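Local coordinates for ESX-1 secretion system protein eccD1 (PDB 4KV2) that forms part of the ESX-1 type VII secretion system, which delivers virulence factors such as EsxA (ESAT-6) and EsxB (CFP-10) to host cells, at residues Thr5-Ile10 with Asp18-Ala23; Ala62-Gly67 with Leu87-Ser92; Val25-Tyr30 with Gln75-Ala80. All blocks are in the same frame, centred on the assembly; numbering follows the deposited sequence.

Contact 1 (Thr5-Ile10 with Asp18-Ala23)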
loop_
_atom_site.group_PDB
_atom_site.type_symbol
_atom_site.label_atom_id
_atom_site.label_comp_id
_atom_site.label_asym_id
_atom_site.label_seq_id
_atom_site.Cartn_x
_atom_site.Cartn_y
_atom_site.Cartn_z
ATOM N N THR A 5 -10.374 3.807 4.609
ATOM C CA THR A 5 -9.114 3.326 5.167
ATOM C C THR A 5 -9.269 3.008 6.656
ATOM O O THR A 5 -10.212 3.472 7.311
ATOM C CB THR A 5 -7.983 4.365 5.022
ATOM O OG1 THR A 5 -8.441 5.596 5.569
ATOM C CG2 THR A 5 -7.572 4.589 3.587
ATOM N N THR A 6 -8.326 2.225 7.174
ATOM C CA THR A 6 -8.275 1.882 8.579
ATOM C C THR A 6 -6.833 2.033 9.060
ATOM O O THR A 6 -5.871 1.658 8.366
ATOM C CB THR A 6 -8.789 0.436 8.849
ATOM O OG1 THR A 6 -10.161 0.305 8.460
ATOM C CG2 THR A 6 -8.671 0.049 10.327
ATOM N N ARG A 7 -6.702 2.591 10.250
ATOM C CA ARG A 7 -5.414 2.718 10.920
ATOM C C ARG A 7 -5.118 1.439 11.671
ATOM O O ARG A 7 -5.909 1.026 12.521
ATOM C CB ARG A 7 -5.425 3.877 11.927
ATOM C CG ARG A 7 -4.994 5.216 11.358
ATOM C CD ARG A 7 -5.854 5.575 10.169
ATOM N NE ARG A 7 -5.502 6.851 9.558
ATOM C CZ ARG A 7 -6.167 7.345 8.531
ATOM N NH1 ARG A 7 -7.198 6.659 8.048
ATOM N NH2 ARG A 7 -5.813 8.488 7.992
ATOM N N VAL A 8 -3.994 0.814 11.349
ATOM C CA VAL A 8 -3.546 -0.353 12.083
ATOM C C VAL A 8 -2.114 -0.144 12.516
ATOM O O VAL A 8 -1.402 0.688 11.944
ATOM C CB VAL A 8 -3.678 -1.678 11.283
ATOM C CG1 VAL A 8 -5.115 -1.872 10.810
ATOM C CG2 VAL A 8 -2.699 -1.718 10.135
ATOM N N THR A 9 -1.713 -0.858 13.558
ATOM C CA THR A 9 -0.343 -0.825 14.016
ATOM C C THR A 9 0.174 -2.255 13.866
ATOM O O THR A 9 -0.434 -3.186 14.387
ATOM C CB THR A 9 -0.273 -0.402 15.478
ATOM O OG1 THR A 9 -0.775 0.941 15.639
ATOM C CG2 THR A 9 1.149 -0.487 15.988
ATOM N N ILE A 10 1.286 -2.415 13.169
ATOM C CA ILE A 10 1.934 -3.704 13.024
ATOM C C ILE A 10 2.996 -3.878 14.102
ATOM O O ILE A 10 3.905 -3.043 14.222
ATOM C CB ILE A 10 2.651 -3.840 11.651
ATOM C CG1 ILE A 10 1.673 -3.576 10.508
ATOM C CG2 ILE A 10 3.315 -5.218 11.526
ATOM C CD1 ILE A 10 0.393 -4.401 10.542
ATOM N N ASP A 18 2.942 2.143 12.630
ATOM C CA ASP A 18 1.578 2.535 12.275
ATOM C C ASP A 18 1.429 2.592 10.771
ATOM O O ASP A 18 2.261 3.210 10.105
ATOM C CB ASP A 18 1.199 3.879 12.897
ATOM C CG ASP A 18 1.077 3.815 14.413
ATOM O OD1 ASP A 18 1.248 2.721 15.005
ATOM O OD2 ASP A 18 0.826 4.879 15.025
ATOM N N LEU A 19 0.371 1.957 10.249
ATOM C CA LEU A 19 0.037 1.990 8.807
ATOM C C LEU A 19 -1.387 2.480 8.583
ATOM O O LEU A 19 -2.212 2.450 9.499
ATOM C CB LEU A 19 0.137 0.593 8.182
ATOM C CG LEU A 19 1.458 -0.161 8.356
ATOM C CD1 LEU A 19 1.280 -1.544 7.743
ATOM C CD2 LEU A 19 2.616 0.592 7.695
ATOM N N VAL A 20 -1.657 2.910 7.360
ATOM C CA VAL A 20 -3.015 3.228 6.897
ATOM C C VAL A 20 -3.299 2.301 5.720
ATOM O O VAL A 20 -2.633 2.398 4.700
ATOM C CB VAL A 20 -3.136 4.683 6.439
ATOM C CG1 VAL A 20 -4.559 4.998 5.984
ATOM C CG2 VAL A 20 -2.714 5.640 7.549
ATOM N N LEU A 21 -4.282 1.418 5.877
ATOM C CA LEU A 21 -4.554 0.383 4.914
ATOM C C LEU A 21 -5.966 0.526 4.386
ATOM O O LEU A 21 -6.821 1.071 5.058
ATOM C CB LEU A 21 -4.397 -0.986 5.572
ATOM C CG LEU A 21 -3.013 -1.308 6.143
ATOM C CD1 LEU A 21 -2.995 -2.658 6.826
ATOM C CD2 LEU A 21 -1.975 -1.210 5.040
ATOM N N PRO A 22 -6.216 0.007 3.183
ATOM C CA PRO A 22 -7.593 0.001 2.676
ATOM C C PRO A 22 -8.512 -0.837 3.565
ATOM O O PRO A 22 -8.199 -2.027 3.858
ATOM C CB PRO A 22 -7.477 -0.668 1.311
ATOM C CG PRO A 22 -6.030 -0.711 0.981
ATOM C CD PRO A 22 -5.275 -0.657 2.274
ATOM N N ALA A 23 -9.643 -0.258 3.934
ATOM C CA ALA A 23 -10.586 -0.918 4.812
ATOM C C ALA A 23 -11.457 -1.969 4.131
ATOM O O ALA A 23 -11.823 -2.920 4.782
ATOM C CB ALA A 23 -11.484 0.118 5.470
#
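Val8 and Leu21 meet at the centre of the hairpin that opens this ubiquitin-like fold, on the face turned to the protein core. The two side chains cross at about a right angle, and Val8 CG2 comes to 3.5 Å from Leu21 CD1, tight for two methyls. Val8 CG2 occupies the rotamer position between its own N and carbonyl carbon, which aims it at the leucine. Further along the same face, Ile10 CG1 presses on Leu19 CD1, also at 3.5 Å, with Leu19 CB lying on the Val8 side. Helix 31-41 packs against this face through Thr34 and Leu38, and Leu88 of strand 86-91 joins Val8 and Ile10.

Four backbone bonds lie between the strands, where Thr6 and Val8 each exchange two bonds with a partner, Leu21 and Leu19. The Leu19 N to Val8 O bond is nearly straight, 173° at the hydrogen.

On the other face, in the conformer described, of two deposited, Arg7 lies beside Val20. The two side chains point the same way, and Val20 CG1 lies 3.7 Å above the plane of the guanidinium, over its centre; Val20 CG2 is 3.6 Å from Arg7 NE. Thr5 CB touches Val20 CG1 as well, beside the arginine, and in this conformer a weak bond runs from Arg7 NH1 to Thr5 OG1. Val20 also packs on Val20 of the second subunit.

At the polar end, Thr9 OG1, anti to its carbonyl carbon (chi1 -63°), donates to Asp18 OD1 at 2.8 Å, meeting that oxygen from above the carboxylate plane.

Contact 2 (Ala62-Gly67 with Leu87-Ser92)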
loop_
_atom_site.group_PDB
_atom_site.type_symbol
_atom_site.label_atom_id
_atom_site.label_comp_id
_atom_site.label_asym_id
_atom_site.label_seq_id
_atom_site.Cartn_x
_atom_site.Cartn_y
_atom_site.Cartn_z
ATOM N N ALA A 62 -0.025 -13.434 5.763
ATOM C CA ALA A 62 -1.372 -12.963 6.137
ATOM C C ALA A 62 -1.215 -12.087 7.361
ATOM O O ALA A 62 -0.160 -12.095 8.009
ATOM C CB ALA A 62 -2.308 -14.121 6.421
ATOM N N PHE A 63 -2.259 -11.311 7.641
ATOM C CA PHE A 63 -2.348 -10.545 8.876
ATOM C C PHE A 63 -2.979 -11.416 9.955
ATOM O O PHE A 63 -3.798 -12.303 9.658
ATOM C CB PHE A 63 -3.227 -9.338 8.710
ATOM C CG PHE A 63 -2.691 -8.322 7.742
ATOM C CD1 PHE A 63 -1.698 -7.435 8.129
ATOM C CD2 PHE A 63 -3.183 -8.243 6.444
ATOM C CE1 PHE A 63 -1.221 -6.475 7.246
ATOM C CE2 PHE A 63 -2.698 -7.284 5.555
ATOM C CZ PHE A 63 -1.718 -6.392 5.969
ATOM N N ALA A 64 -2.580 -11.172 11.190
ATOM C CA ALA A 64 -3.160 -11.860 12.325
ATOM C C ALA A 64 -3.168 -10.939 13.519
ATOM O O ALA A 64 -2.250 -10.130 13.723
ATOM C CB ALA A 64 -2.375 -13.119 12.653
ATOM N N ARG A 65 -4.203 -11.050 14.328
ATOM C CA ARG A 65 -4.160 -10.437 15.643
ATOM C C ARG A 65 -3.093 -11.170 16.459
ATOM O O ARG A 65 -2.908 -12.364 16.267
ATOM C CB ARG A 65 -5.522 -10.512 16.306
ATOM C CG ARG A 65 -6.478 -9.497 15.708
ATOM C CD ARG A 65 -7.751 -9.425 16.515
ATOM N NE ARG A 65 -8.763 -8.574 15.914
ATOM C CZ ARG A 65 -9.697 -8.962 15.049
ATOM N NH1 ARG A 65 -9.782 -10.224 14.633
ATOM N NH2 ARG A 65 -10.581 -8.060 14.615
ATOM N N PRO A 66 -2.358 -10.459 17.333
ATOM C CA PRO A 66 -1.211 -11.131 17.968
ATOM C C PRO A 66 -1.530 -12.458 18.638
ATOM O O PRO A 66 -2.414 -12.523 19.491
ATOM C CB PRO A 66 -0.735 -10.106 19.006
ATOM C CG PRO A 66 -1.152 -8.783 18.452
ATOM C CD PRO A 66 -2.462 -9.052 17.769
ATOM N N GLY A 67 -0.819 -13.519 18.235
ATOM C CA GLY A 67 -0.985 -14.832 18.841
ATOM C C GLY A 67 -2.194 -15.626 18.347
ATOM O O GLY A 67 -2.452 -16.716 18.821
ATOM N N LEU A 87 -3.918 -3.684 16.804
ATOM C CA LEU A 87 -2.613 -4.305 16.616
ATOM C C LEU A 87 -2.793 -5.539 15.729
ATOM O O LEU A 87 -3.618 -6.421 16.018
ATOM C CB LEU A 87 -1.990 -4.802 17.939
ATOM C CG LEU A 87 -1.380 -3.837 18.932
ATOM C CD1 LEU A 87 -0.486 -4.582 19.921
ATOM C CD2 LEU A 87 -0.569 -2.791 18.202
ATOM N N LEU A 88 -1.986 -5.590 14.683
ATOM C CA LEU A 88 -1.825 -6.772 13.872
ATOM C C LEU A 88 -0.378 -7.239 13.785
ATOM O O LEU A 88 0.576 -6.490 14.065
ATOM C CB LEU A 88 -2.392 -6.502 12.466
ATOM C CG LEU A 88 -3.899 -6.240 12.386
ATOM C CD1 LEU A 88 -4.356 -5.895 10.954
ATOM C CD2 LEU A 88 -4.702 -7.410 12.882
ATOM N N THR A 89 -0.221 -8.506 13.399
ATOM C CA THR A 89 1.099 -9.070 13.107
ATOM C C THR A 89 1.101 -9.585 11.662
ATOM O O THR A 89 0.041 -9.709 11.047
ATOM C CB THR A 89 1.470 -10.201 14.086
ATOM O OG1 THR A 89 0.489 -11.251 14.015
ATOM C CG2 THR A 89 1.554 -9.678 15.515
ATOM N N LEU A 90 2.288 -9.850 11.119
ATOM C CA LEU A 90 2.418 -10.503 9.827
ATOM C C LEU A 90 2.903 -11.925 10.078
ATOM O O LEU A 90 3.874 -12.135 10.797
ATOM C CB LEU A 90 3.395 -9.759 8.923
ATOM C CG LEU A 90 2.834 -8.504 8.260
ATOM C CD1 LEU A 90 3.997 -7.661 7.745
ATOM C CD2 LEU A 90 1.875 -8.915 7.137
ATOM N N VAL A 91 2.199 -12.899 9.500
ATOM C CA VAL A 91 2.499 -14.310 9.737
ATOM C C VAL A 91 2.539 -15.067 8.416
ATOM O O VAL A 91 1.825 -14.717 7.497
ATOM C CB VAL A 91 1.468 -14.966 10.701
ATOM C CG1 VAL A 91 1.540 -14.293 12.070
ATOM C CG2 VAL A 91 0.048 -14.894 10.163
ATOM N N SER A 92 3.372 -16.105 8.335
ATOM C CA SER A 92 3.429 -16.943 7.128
ATOM C C SER A 92 3.696 -18.388 7.476
ATOM O O SER A 92 3.861 -19.242 6.612
ATOM C CB SER A 92 4.498 -16.435 6.168
ATOM O OG SER A 92 5.789 -16.608 6.719
ATOM O OXT SER A 92 3.762 -18.706 8.660
HETATM O O HOH W 1 0.878 -13.401 15.709
#
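Ala64 CB is a small bump that meets Thr89 and Val91 on one face of this antiparallel pair. It rests between Thr89 OG1, 3.7 Å away, and Val91 CG2, 3.9 Å away. Val91 CG2 also lies 3.5 Å from Ala62 O, so this methyl sits beside both alanines.

Where strand 62-64 ends, the puckered ring of Pro66 takes over as the filler: its CG touches both Leu87 CB and Thr89 CG2, each at 4.1 Å, with the proline and Leu87 crossing at about a right angle. Thr89 CG2 thus lies against Pro66, which it approaches at CA and CG. Its OG1, set between the backbone N and carbonyl carbon (chi1 59°), turns back to Ala64 O and donates a 3.0 Å bond from above the carbonyl plane. Thr89 N takes the same oxygen at 2.6 Å, nearly in line with the C=O, so one residue grips Ala64 O twice. A water gives a hydrogen to Thr89 OG1 and accepts one from Gly67 N, tying the turn to the strand.

The opposite face is bulkier. Phe63 and Leu90 run side by side, the ring's CE1 3.9 Å from Leu90 CD2, and Leu88 CD1 nears Phe63 CD1 obliquely. Ile31, Val35 and Leu38 of helix 31-41 cover Leu90, and Ile31 also reaches Phe63. A sheet face of large apolar residues closed by one helix, with strand 86-91 parallel to strand 5-12 on one side and antiparallel to strand 62-64 on the other, is the arrangement of the ubiquitin-like beta-grasp fold.

Contact 3 (Val25-Tyr30 with Gln75-Ala80)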
loop_
_atom_site.group_PDB
_atom_site.type_symbol
_atom_site.label_atom_id
_atom_site.label_comp_id
_atom_site.label_asym_id
_atom_site.label_seq_id
_atom_site.Cartn_x
_atom_site.Cartn_y
_atom_site.Cartn_z
ATOM N N VAL A 25 -11.159 -3.470 0.777
ATOM C CA VAL A 25 -10.556 -4.276 -0.268
ATOM C C VAL A 25 -9.963 -5.520 0.387
ATOM O O VAL A 25 -9.418 -5.436 1.489
ATOM C CB VAL A 25 -9.432 -3.452 -0.925
ATOM C CG1 VAL A 25 -8.645 -4.254 -1.937
ATOM C CG2 VAL A 25 -10.026 -2.211 -1.572
ATOM N N PRO A 26 -10.027 -6.678 -0.294
ATOM C CA PRO A 26 -9.469 -7.881 0.304
ATOM C C PRO A 26 -7.993 -7.727 0.662
ATOM O O PRO A 26 -7.225 -7.113 -0.072
ATOM C CB PRO A 26 -9.670 -8.943 -0.784
ATOM C CG PRO A 26 -10.904 -8.491 -1.472
ATOM C CD PRO A 26 -10.744 -6.997 -1.543
ATOM N N MET A 27 -7.639 -8.272 1.809
ATOM C CA MET A 27 -6.260 -8.234 2.296
ATOM C C MET A 27 -5.230 -8.799 1.310
ATOM O O MET A 27 -4.149 -8.237 1.184
ATOM C CB MET A 27 -6.167 -8.943 3.634
ATOM C CG MET A 27 -6.656 -8.112 4.822
ATOM S SD MET A 27 -6.786 -9.001 6.396
ATOM C CE MET A 27 -8.464 -9.623 6.361
ATOM N N GLU A 28 -5.586 -9.841 0.568
ATOM C CA GLU A 28 -4.684 -10.426 -0.451
ATOM C C GLU A 28 -4.222 -9.426 -1.527
ATOM O O GLU A 28 -3.168 -9.609 -2.116
ATOM C CB GLU A 28 -5.310 -11.678 -1.123
ATOM C CG GLU A 28 -6.632 -11.452 -1.827
ATOM C CD GLU A 28 -7.426 -12.727 -2.106
ATOM O OE1 GLU A 28 -7.026 -13.833 -1.660
ATOM O OE2 GLU A 28 -8.482 -12.612 -2.777
ATOM N N THR A 29 -5.009 -8.368 -1.750
ATOM C CA THR A 29 -4.742 -7.395 -2.816
ATOM C C THR A 29 -3.509 -6.526 -2.495
ATOM O O THR A 29 -2.804 -6.083 -3.404
ATOM C CB THR A 29 -5.969 -6.467 -3.037
ATOM O OG1 THR A 29 -7.163 -7.269 -3.127
ATOM C CG2 THR A 29 -5.812 -5.662 -4.312
ATOM N N TYR A 30 -3.228 -6.326 -1.214
ATOM C CA TYR A 30 -2.144 -5.440 -0.809
ATOM C C TYR A 30 -1.166 -6.028 0.186
ATOM O O TYR A 30 -0.185 -5.381 0.536
ATOM C CB TYR A 30 -2.713 -4.106 -0.257
ATOM C CG TYR A 30 -3.616 -4.280 0.947
ATOM C CD1 TYR A 30 -3.092 -4.323 2.241
ATOM C CD2 TYR A 30 -4.985 -4.396 0.786
ATOM C CE1 TYR A 30 -3.916 -4.489 3.340
ATOM C CE2 TYR A 30 -5.832 -4.544 1.881
ATOM C CZ TYR A 30 -5.289 -4.582 3.158
ATOM O OH TYR A 30 -6.124 -4.751 4.233
ATOM N N GLN A 75 -10.827 -11.716 2.678
ATOM C CA GLN A 75 -11.659 -10.773 3.406
ATOM C C GLN A 75 -10.939 -9.439 3.520
ATOM O O GLN A 75 -9.731 -9.387 3.427
ATOM C CB GLN A 75 -11.997 -11.322 4.794
ATOM C CG GLN A 75 -13.105 -12.353 4.772
ATOM C CD GLN A 75 -13.444 -12.891 6.160
ATOM O OE1 GLN A 75 -13.329 -12.189 7.189
ATOM N NE2 GLN A 75 -13.861 -14.147 6.201
ATOM N N SER A 76 -11.717 -8.369 3.670
ATOM C CA SER A 76 -11.208 -7.037 3.960
ATOM C C SER A 76 -11.039 -6.896 5.464
ATOM O O SER A 76 -11.585 -7.699 6.247
ATOM C CB SER A 76 -12.215 -5.995 3.474
ATOM O OG SER A 76 -13.440 -6.101 4.221
ATOM N N LEU A 77 -10.276 -5.887 5.882
ATOM C CA LEU A 77 -10.191 -5.528 7.317
ATOM C C LEU A 77 -11.565 -5.240 7.951
ATOM O O LEU A 77 -11.802 -5.577 9.122
ATOM C CB LEU A 77 -9.259 -4.340 7.502
ATOM C CG LEU A 77 -7.775 -4.608 7.189
ATOM C CD1 LEU A 77 -7.044 -3.282 7.156
ATOM C CD2 LEU A 77 -7.128 -5.514 8.237
ATOM N N ASP A 78 -12.477 -4.631 7.183
ATOM C CA ASP A 78 -13.842 -4.402 7.674
ATOM C C ASP A 78 -14.557 -5.731 7.930
ATOM O O ASP A 78 -15.172 -5.912 8.978
ATOM C CB ASP A 78 -14.680 -3.612 6.669
ATOM C CG ASP A 78 -14.336 -2.126 6.614
ATOM O OD1 ASP A 78 -13.748 -1.559 7.554
ATOM O OD2 ASP A 78 -14.701 -1.504 5.597
ATOM N N ASP A 79 -14.483 -6.642 6.956
ATOM C CA ASP A 79 -15.076 -7.990 7.069
ATOM C C ASP A 79 -14.558 -8.676 8.330
ATOM O O ASP A 79 -15.324 -9.299 9.044
ATOM C CB ASP A 79 -14.701 -8.886 5.884
ATOM C CG ASP A 79 -15.322 -8.458 4.563
ATOM O OD1 ASP A 79 -16.395 -7.803 4.544
ATOM O OD2 ASP A 79 -14.715 -8.806 3.516
ATOM N N ALA A 80 -13.256 -8.529 8.604
ATOM C CA ALA A 80 -12.634 -9.158 9.765
ATOM C C ALA A 80 -12.860 -8.412 11.067
ATOM O O ALA A 80 -12.339 -8.823 12.113
ATOM C CB ALA A 80 -11.126 -9.330 9.529
HETATM O O HOH W 2 -8.697 -4.484 3.897
#
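Met27 lies against the 75-80 turn and joins the loop before helix 31-41 of this ubiquitin-like fold to the loop that leads toward strand 86-91. Its N donates to Gln75 O at 2.9 Å in a nearly straight bond (174°), and its own side chain then wraps the same carbonyl: CE comes to 3.2 Å from Gln75 O. The chain bends at chi3 (-90°), which brings CE round to Gln75 O and within 4.1 Å of Ala80 CB, while SD rests 4.0 Å from Leu77 CD2. Met27 and Leu77 cross at about a right angle. From another direction the Tyr30 OH meets Leu77 CG and CD1, both at 3.4 Å, the two side chains crossing at a slant.

A water stands at the next layer and ties three groups together. It accepts hydrogens from Tyr30 OH (2.6 Å) and from Leu77 N, and gives one to Val25 O, so the phenol is held at its edge while Met27 O lies over the centre of one ring face. Tyr30 occupies the N-cap position of helix 31-41, and its side chain also packs on Leu21 and Pro22 of the hairpin, on Phe63, and on Val37 of the second subunit.

Further out, each turn is stiffened from within. Pro26 O takes bonds from both Thr29 N and Thr29 OG1, which approach from the same face of its plane. In the other turn Ser76 and Asp79 bond reciprocally: Asp79 N donates to Ser76 OG in an ST motif, and Ser76 N donates to Asp79 OD2 at 3.0 Å.

Contacts 1 and 2 belong to one mixed sheet: strands 5-12 and 86-91 run side by side, and Thr9 O probably accepts a hydrogen bond from Leu88 N at 2.9 Å, with the contact centres about 13 Å apart. Contact 3 joins the two loops beside this sheet. It meets contact 1, about 11 Å away between centres, where Asp78 N probably donates to Ala23 O, and contact 2 where Met27 SD comes to 3.7 Å from Phe63 CD2 and Tyr30 CE1 to 3.8 Å from Phe63 CE2. Phe63 is shared by all three, since Leu21 CD1 packs on its CZ. Contacts 1 and 3 both touch the second subunit; contact 2 does not.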